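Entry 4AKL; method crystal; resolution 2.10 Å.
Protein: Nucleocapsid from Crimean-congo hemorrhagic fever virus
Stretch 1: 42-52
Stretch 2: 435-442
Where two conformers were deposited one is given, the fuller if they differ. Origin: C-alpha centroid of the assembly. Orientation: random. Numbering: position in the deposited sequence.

Stretch 1, residues 42-52: NLDRFVFQMAG
Stretch 2, residues 435-442: EIQKTGFN

The most unusual feature is Gly 440, whose missing side chain makes room for Met 50: an ideal CB there would lie 2.5 Å from Met 50 SD, a clash. Met 50 CG instead packs 3.4 Å from Gly 440 N. The helix through Phe 46 to Ala 51 and the final turns of the helix that ends at Gly 440, whose touching residues are at least 386 apart in sequence, run nearly parallel (9° between N-to-C directions), their axes 8.7 Å apart at closest approach. Three CA pairs set the register: Val 47 CA to Ile 436 CA, 5.3 Å; Met 50 CA to Gly 440 CA, 5.7 Å; Ala 51 CA to Thr 439 CA, 6.1 Å.

No hydrogen bond crosses, so packing carries the contact, burying 412 Å². Ile 436 (chi1 m, chi2 t) brings CD1 to 3.7 Å from Phe 46 CB and 4.0 Å from Leu 43 CB, while its CG1 meets Val 47 CG2 (chi1 t) at 3.7 Å. Met 50, with t, p, p rotamers, places CE 3.8 Å from Ile 436 CG2 and 4.2 Å from Phe 441 CE2, approaching that ring obliquely.

Thr 439 (chi1 m) turns its hydroxyl back along its own helix, OG1 donating to Glu 435 O at 2.9 Å; its CG2 lies 3.7 Å from Met 50 CG and 3.6 Å from Ala 51 N. Phe 441 (phi/psi -148/162, chi1 m) leaves helical geometry.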

# COMPACT_ATOMS: atom_id res chain seq x y z
N ASN A 42 -18.71 9.64 18.29
CA ASN A 42 -19.00 11.05 18.24
C ASN A 42 -17.74 11.75 18.68
O ASN A 42 -17.34 11.65 19.85
CB ASN A 42 -20.16 11.40 19.16
CG ASN A 42 -20.69 12.83 18.92
OD1 ASN A 42 -19.96 13.73 18.52
ND2 ASN A 42 -21.97 13.01 19.17
N LEU A 43 -17.12 12.46 17.74
CA LEU A 43 -15.86 13.10 17.99
C LEU A 43 -15.99 14.62 18.13
O LEU A 43 -15.00 15.32 18.23
CB LEU A 43 -14.87 12.74 16.87
CG LEU A 43 -14.69 11.25 16.47
CD1 LEU A 43 -13.61 11.09 15.39
CD2 LEU A 43 -14.33 10.39 17.66
N ASP A 44 -17.23 15.12 18.14
CA ASP A 44 -17.55 16.56 18.19
C ASP A 44 -16.76 17.28 19.23
O ASP A 44 -16.10 18.27 18.93
CB ASP A 44 -19.06 16.80 18.51
CG ASP A 44 -19.98 16.62 17.28
OD1 ASP A 44 -19.48 16.50 16.16
OD2 ASP A 44 -21.23 16.60 17.44
N ARG A 45 -16.80 16.77 20.46
CA ARG A 45 -16.15 17.44 21.56
C ARG A 45 -14.67 17.71 21.33
O ARG A 45 -14.13 18.65 21.88
CB ARG A 45 -16.34 16.67 22.87
CG ARG A 45 -15.45 15.41 23.03
CD ARG A 45 -15.95 14.64 24.27
NE ARG A 45 -15.18 13.44 24.56
CZ ARG A 45 -15.38 12.24 24.01
NH1 ARG A 45 -16.33 12.03 23.10
NH2 ARG A 45 -14.61 11.23 24.37
N PHE A 46 -14.01 16.89 20.52
CA PHE A 46 -12.57 17.08 20.29
C PHE A 46 -12.27 18.32 19.44
O PHE A 46 -11.13 18.81 19.45
CB PHE A 46 -11.92 15.85 19.69
CG PHE A 46 -12.02 14.61 20.56
CD1 PHE A 46 -11.16 14.43 21.65
CD2 PHE A 46 -12.95 13.62 20.29
CE1 PHE A 46 -11.25 13.31 22.47
CE2 PHE A 46 -13.04 12.48 21.09
CZ PHE A 46 -12.19 12.32 22.20
N VAL A 47 -13.25 18.85 18.71
CA VAL A 47 -13.00 20.08 17.95
C VAL A 47 -12.86 21.28 18.93
O VAL A 47 -11.94 22.10 18.79
CB VAL A 47 -14.07 20.36 16.89
CG1 VAL A 47 -13.89 21.78 16.30
CG2 VAL A 47 -14.06 19.25 15.77
N PHE A 48 -13.76 21.34 19.91
CA PHE A 48 -13.80 22.44 20.86
C PHE A 48 -12.60 22.38 21.78
O PHE A 48 -12.04 23.41 22.08
CB PHE A 48 -15.10 22.43 21.68
CG PHE A 48 -16.31 22.41 20.85
CD1 PHE A 48 -16.53 23.41 19.92
CD2 PHE A 48 -17.24 21.35 20.94
CE1 PHE A 48 -17.65 23.39 19.12
CE2 PHE A 48 -18.37 21.32 20.14
CZ PHE A 48 -18.58 22.35 19.22
N GLN A 49 -12.23 21.18 22.21
CA GLN A 49 -11.01 20.99 22.99
C GLN A 49 -9.80 21.48 22.22
O GLN A 49 -8.97 22.24 22.75
CB GLN A 49 -10.79 19.52 23.36
CG GLN A 49 -11.79 18.90 24.37
CD GLN A 49 -11.43 17.44 24.65
OE1 GLN A 49 -10.27 17.02 24.48
NE2 GLN A 49 -12.41 16.67 25.05
N MET A 50 -9.72 21.06 20.95
CA MET A 50 -8.62 21.44 20.08
C MET A 50 -8.54 22.94 19.97
O MET A 50 -7.47 23.51 20.16
CB MET A 50 -8.75 20.80 18.67
CG MET A 50 -7.51 20.88 17.84
SD MET A 50 -6.05 20.05 18.61
CE MET A 50 -6.24 18.41 18.00
N ALA A 51 -9.69 23.59 19.72
CA ALA A 51 -9.77 25.02 19.58
C ALA A 51 -9.37 25.80 20.86
O ALA A 51 -8.88 26.92 20.78
CB ALA A 51 -11.20 25.41 19.15
N GLY A 52 -9.62 25.21 22.04
CA GLY A 52 -9.24 25.83 23.34
C GLY A 52 -7.82 25.47 23.80
O GLY A 52 -7.36 25.96 24.81
N GLU A 435 -11.09 17.51 10.31
CA GLU A 435 -11.48 18.79 10.87
C GLU A 435 -10.74 19.00 12.17
O GLU A 435 -10.21 20.07 12.43
CB GLU A 435 -13.01 18.89 11.01
CG GLU A 435 -13.73 18.95 9.60
CD GLU A 435 -15.26 18.75 9.66
OE1 GLU A 435 -15.77 18.04 10.57
OE2 GLU A 435 -15.96 19.30 8.78
N ILE A 436 -10.66 17.94 12.97
CA ILE A 436 -9.90 18.00 14.22
C ILE A 436 -8.41 18.30 13.96
O ILE A 436 -7.83 19.20 14.64
CB ILE A 436 -10.09 16.73 15.04
CG1 ILE A 436 -11.52 16.61 15.53
CG2 ILE A 436 -9.16 16.70 16.25
CD1 ILE A 436 -11.84 15.24 16.03
N GLN A 437 -7.77 17.59 13.03
CA GLN A 437 -6.35 17.87 12.67
C GLN A 437 -6.21 19.32 12.23
O GLN A 437 -5.21 20.01 12.61
CB GLN A 437 -5.75 17.01 11.52
CG GLN A 437 -5.87 15.49 11.60
CD GLN A 437 -5.19 14.69 10.42
OE1 GLN A 437 -5.64 13.55 10.00
NE2 GLN A 437 -4.09 15.28 9.92
N LYS A 438 -7.16 19.79 11.45
CA LYS A 438 -7.10 21.11 10.86
C LYS A 438 -7.22 22.23 11.89
O LYS A 438 -6.58 23.27 11.74
CB LYS A 438 -8.20 21.25 9.81
CG LYS A 438 -8.09 22.46 8.96
CD LYS A 438 -8.93 22.35 7.63
CE LYS A 438 -10.30 22.99 7.65
NZ LYS A 438 -10.42 24.13 6.65
N THR A 439 -8.06 22.02 12.91
CA THR A 439 -8.26 22.98 13.98
C THR A 439 -6.95 23.26 14.72
O THR A 439 -6.63 24.41 15.04
CB THR A 439 -9.30 22.46 15.00
OG1 THR A 439 -10.54 22.26 14.35
CG2 THR A 439 -9.51 23.42 16.11
N GLY A 440 -6.20 22.21 14.98
CA GLY A 440 -5.01 22.29 15.78
C GLY A 440 -3.67 22.47 15.09
O GLY A 440 -2.71 22.87 15.75
N PHE A 441 -3.59 22.19 13.79
CA PHE A 441 -2.33 22.23 13.07
C PHE A 441 -2.50 22.64 11.63
O PHE A 441 -3.60 22.55 11.09
CB PHE A 441 -1.67 20.84 13.03
CG PHE A 441 -1.58 20.15 14.36
CD1 PHE A 441 -0.52 20.40 15.23
CD2 PHE A 441 -2.57 19.23 14.75
CE1 PHE A 441 -0.45 19.73 16.48
CE2 PHE A 441 -2.52 18.56 15.99
CZ PHE A 441 -1.47 18.80 16.85
N ASN A 442 -1.39 23.06 11.01
CA ASN A 442 -1.36 23.39 9.58
C ASN A 442 -1.34 22.12 8.72
O ASN A 442 -0.39 21.40 8.75
CB ASN A 442 -0.12 24.24 9.25
CG ASN A 442 -0.23 24.94 7.88
OD1 ASN A 442 -1.13 24.65 7.04
ND2 ASN A 442 0.71 25.90 7.65